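Local coordinates for tyrosine specific protein phosphatase (Trypanosoma cruzi, PDB 4AZ1), which probably removes phosphate from phosphotyrosine in proteins, at residues L167-R171 against T204-L209. Residues are numbered along the deposited sequence; the frame is centred on the assembly and turned at random.
Sequences LKITR and TSLEAL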
ATOM      1  N   LEU A 167      26.778 -12.954  -6.389  1.00 49.29           N
ATOM      2  CA  LEU A 167      26.264 -12.893  -5.025  1.00 46.92           C
ATOM      3  C   LEU A 167      24.733 -13.004  -4.963  1.00 41.37           C
ATOM      4  O   LEU A 167      24.174 -13.252  -3.891  1.00 41.32           O
ATOM      5  CB  LEU A 167      26.730 -11.608  -4.338  1.00 46.23           C
ATOM      6  CG  LEU A 167      28.245 -11.432  -4.240  1.00 54.58           C
ATOM      7  CD1 LEU A 167      28.626 -10.172  -3.464  1.00 58.40           C
ATOM      8  CD2 LEU A 167      28.854 -12.650  -3.594  1.00 56.25           C
ATOM      9  N   LYS A 168      24.070 -12.836  -6.110  1.00 41.67           N
ATOM     10  CA  LYS A 168      22.605 -12.768  -6.175  1.00 39.02           C
ATOM     11  C   LYS A 168      22.097 -11.653  -5.284  1.00 36.55           C
ATOM     12  O   LYS A 168      21.142 -11.831  -4.531  1.00 29.72           O
ATOM     13  CB  LYS A 168      21.948 -14.087  -5.741  1.00 36.07           C
ATOM     14  CG  LYS A 168      22.401 -15.316  -6.531  1.00 46.47           C
ATOM     15  CD  LYS A 168      22.001 -15.210  -7.991  1.00 62.57           C
ATOM     16  CE  LYS A 168      21.917 -16.596  -8.605  1.00 78.60           C
ATOM     17  NZ  LYS A 168      21.281 -17.547  -7.646  1.00 79.58           N
ATOM     18  N   ILE A 169      22.750 -10.503  -5.355  1.00 32.11           N
ATOM     19  CA  ILE A 169      22.340  -9.371  -4.550  1.00 33.24           C
ATOM     20  C   ILE A 169      21.997  -8.224  -5.481  1.00 34.90           C
ATOM     21  O   ILE A 169      22.704  -7.985  -6.469  1.00 37.59           O
ATOM     22  CB  ILE A 169      23.461  -8.963  -3.554  1.00 47.70           C
ATOM     23  CG1 ILE A 169      23.501  -9.946  -2.365  1.00 42.68           C
ATOM     24  CG2 ILE A 169      23.260  -7.534  -3.059  1.00 37.84           C
ATOM     25  CD1 ILE A 169      24.720  -9.757  -1.450  1.00 36.27           C
ATOM     26  N   THR A 170      20.896  -7.533  -5.188  1.00 27.71           N
ATOM     27  CA  THR A 170      20.559  -6.313  -5.925  1.00 34.56           C
ATOM     28  C   THR A 170      20.522  -5.164  -4.944  1.00 33.23           C
ATOM     29  O   THR A 170      19.924  -5.290  -3.867  1.00 33.76           O
ATOM     30  CB  THR A 170      19.199  -6.434  -6.661  1.00 33.99           C
ATOM     31  OG1 THR A 170      19.319  -7.409  -7.702  1.00 41.23           O
ATOM     32  CG2 THR A 170      18.813  -5.097  -7.316  1.00 43.04           C
ATOM     33  N   ARG A 171      21.181  -4.062  -5.292  1.00 38.34           N
ATOM     34  CA  ARG A 171      21.165  -2.871  -4.442  1.00 35.18           C
ATOM     35  C   ARG A 171      20.389  -1.766  -5.128  1.00 37.50           C
ATOM     36  O   ARG A 171      20.702  -1.390  -6.262  1.00 35.23           O
ATOM     37  CB  ARG A 171      22.589  -2.405  -4.124  1.00 43.55           C
ATOM     38  CG  ARG A 171      23.382  -3.456  -3.385  1.00 44.74           C
ATOM     39  CD  ARG A 171      24.685  -2.943  -2.760  1.00 51.02           C
ATOM     40  NE  ARG A 171      25.171  -3.969  -1.835  1.00 60.46           N
ATOM     41  CZ  ARG A 171      26.061  -4.910  -2.150  1.00 59.27           C
ATOM     42  NH1 ARG A 171      26.613  -4.940  -3.363  1.00 49.39           N
ATOM     43  NH2 ARG A 171      26.410  -5.812  -1.241  1.00 57.39           N
ATOM     44  N   THR A 204      29.680 -16.147   0.837  1.00 53.13           N
ATOM     45  CA  THR A 204      30.063 -14.764   0.535  1.00 53.29           C
ATOM     46  C   THR A 204      28.897 -13.754   0.530  1.00 44.51           C
ATOM     47  O   THR A 204      29.081 -12.588   0.857  1.00 47.83           O
ATOM     48  CB  THR A 204      30.836 -14.673  -0.798  1.00 61.88           C
ATOM     49  OG1 THR A 204      29.951 -14.953  -1.887  1.00 76.32           O
ATOM     50  CG2 THR A 204      31.975 -15.674  -0.822  1.00 58.91           C
ATOM     51  N   SER A 205      27.701 -14.197   0.171  1.00 33.91           N
ATOM     52  CA  SER A 205      26.577 -13.276   0.057  1.00 42.09           C
ATOM     53  C   SER A 205      26.132 -12.741   1.412  1.00 45.08           C
ATOM     54  O   SER A 205      25.889 -11.540   1.577  1.00 36.63           O
ATOM     55  CB  SER A 205      25.402 -13.948  -0.652  1.00 34.41           C
ATOM     56  OG  SER A 205      25.755 -14.267  -1.987  1.00 41.55           O
ATOM     57  N   LEU A 206      26.015 -13.643   2.377  1.00 41.70           N
ATOM     58  CA  LEU A 206      25.685 -13.268   3.745  1.00 46.98           C
ATOM     59  C   LEU A 206      26.738 -12.297   4.293  1.00 45.02           C
ATOM     60  O   LEU A 206      26.394 -11.276   4.892  1.00 38.96           O
ATOM     61  CB  LEU A 206      25.609 -14.523   4.615  1.00 50.65           C
ATOM     62  CG  LEU A 206      24.459 -14.634   5.607  1.00 60.08           C
ATOM     63  CD1 LEU A 206      23.181 -14.084   5.011  1.00 61.83           C
ATOM     64  CD2 LEU A 206      24.259 -16.088   5.996  1.00 60.08           C
ATOM     65  N   GLU A 207      28.015 -12.609   4.087  1.00 38.24           N
ATOM     66  CA  GLU A 207      29.084 -11.691   4.508  1.00 46.53           C
ATOM     67  C   GLU A 207      28.940 -10.294   3.880  1.00 49.37           C
ATOM     68  O   GLU A 207      29.189  -9.275   4.533  1.00 43.78           O
ATOM     69  CB  GLU A 207      30.457 -12.280   4.184  1.00 49.72           C
ATOM     70  CG  GLU A 207      30.953 -13.346   5.180  1.00 54.61           C
ATOM     71  CD  GLU A 207      31.413 -12.766   6.527  1.00 65.56           C
ATOM     72  OE1 GLU A 207      31.275 -11.539   6.739  1.00 64.88           O
ATOM     73  OE2 GLU A 207      31.916 -13.542   7.376  1.00 65.65           O
ATOM     74  N   ALA A 208      28.518 -10.254   2.616  1.00 40.16           N
ATOM     75  CA  ALA A 208      28.352  -8.993   1.909  1.00 43.69           C
ATOM     76  C   ALA A 208      27.199  -8.203   2.536  1.00 42.84           C
ATOM     77  O   ALA A 208      27.299  -6.993   2.751  1.00 41.30           O
ATOM     78  CB  ALA A 208      28.085  -9.249   0.437  1.00 45.35           C
ATOM     79  N   LEU A 209      26.109  -8.898   2.840  1.00 35.44           N
ATOM     80  CA  LEU A 209      24.992  -8.277   3.545  1.00 41.06           C
ATOM     81  C   LEU A 209      25.433  -7.682   4.885  1.00 41.46           C
ATOM     82  O   LEU A 209      25.062  -6.551   5.222  1.00 41.20           O
ATOM     83  CB  LEU A 209      23.865  -9.281   3.776  1.00 37.75           C
ATOM     84  CG  LEU A 209      23.029  -9.747   2.586  1.00 35.68           C
ATOM     85  CD1 LEU A 209      21.874 -10.579   3.097  1.00 29.93           C
ATOM     86  CD2 LEU A 209      22.504  -8.560   1.780  1.00 33.39           C
TER
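Arg171 meets Ala208 at the edge of its guanidinium, where the methyl CB lies near the plane, 4.2 Å from NH2. One face of the group is covered by Ile169 CG2, 3.9 Å above the plane and over its centre. The arginine chain, extended from CG to NE, carries the group from the strand to the helix.

Ile169 points at the helix; its CD1 lies 3.7 Å from Ser205 O and also touches Ala208 CB (3.9 Å) and Leu209 CD2 (4.1 Å). Leu167 CD1 is 4.0 Å from Ala208 CB. The Leu167 side chain crosses that of Thr204 at about a right angle, with CD2 3.1 Å from Thr204 OG1, a close methyl-to-hydroxyl approach; OG1 is hydrogen-bonded to Ser202 OG.

The one hydrogen bond between the two segments runs from Ser205 OG to Leu167 O, 2.7 Å long. With OG anti to its own carbonyl carbon (chi1 -64°), the hydroxyl reaches the oxygen at a C=O...donor angle of 115°, tilted 16° from the carbonyl plane.

Leu167 O belongs to the turn joining strands 151-164 and 169-177, where Lys168 and Ile169 opposite Glu164 form a G1 beta bulge. Helix 203-215 packs here against the start of strand 169-177 of the mixed sheet, Ile169 and Leu209 both resting on Val189 of adjacent strand 184-191. The buried serine thus ties the turn to the helix's first turn, and Arg171 NH2, hydrogen-bonded to Asn212 OD1, adds a second polar link.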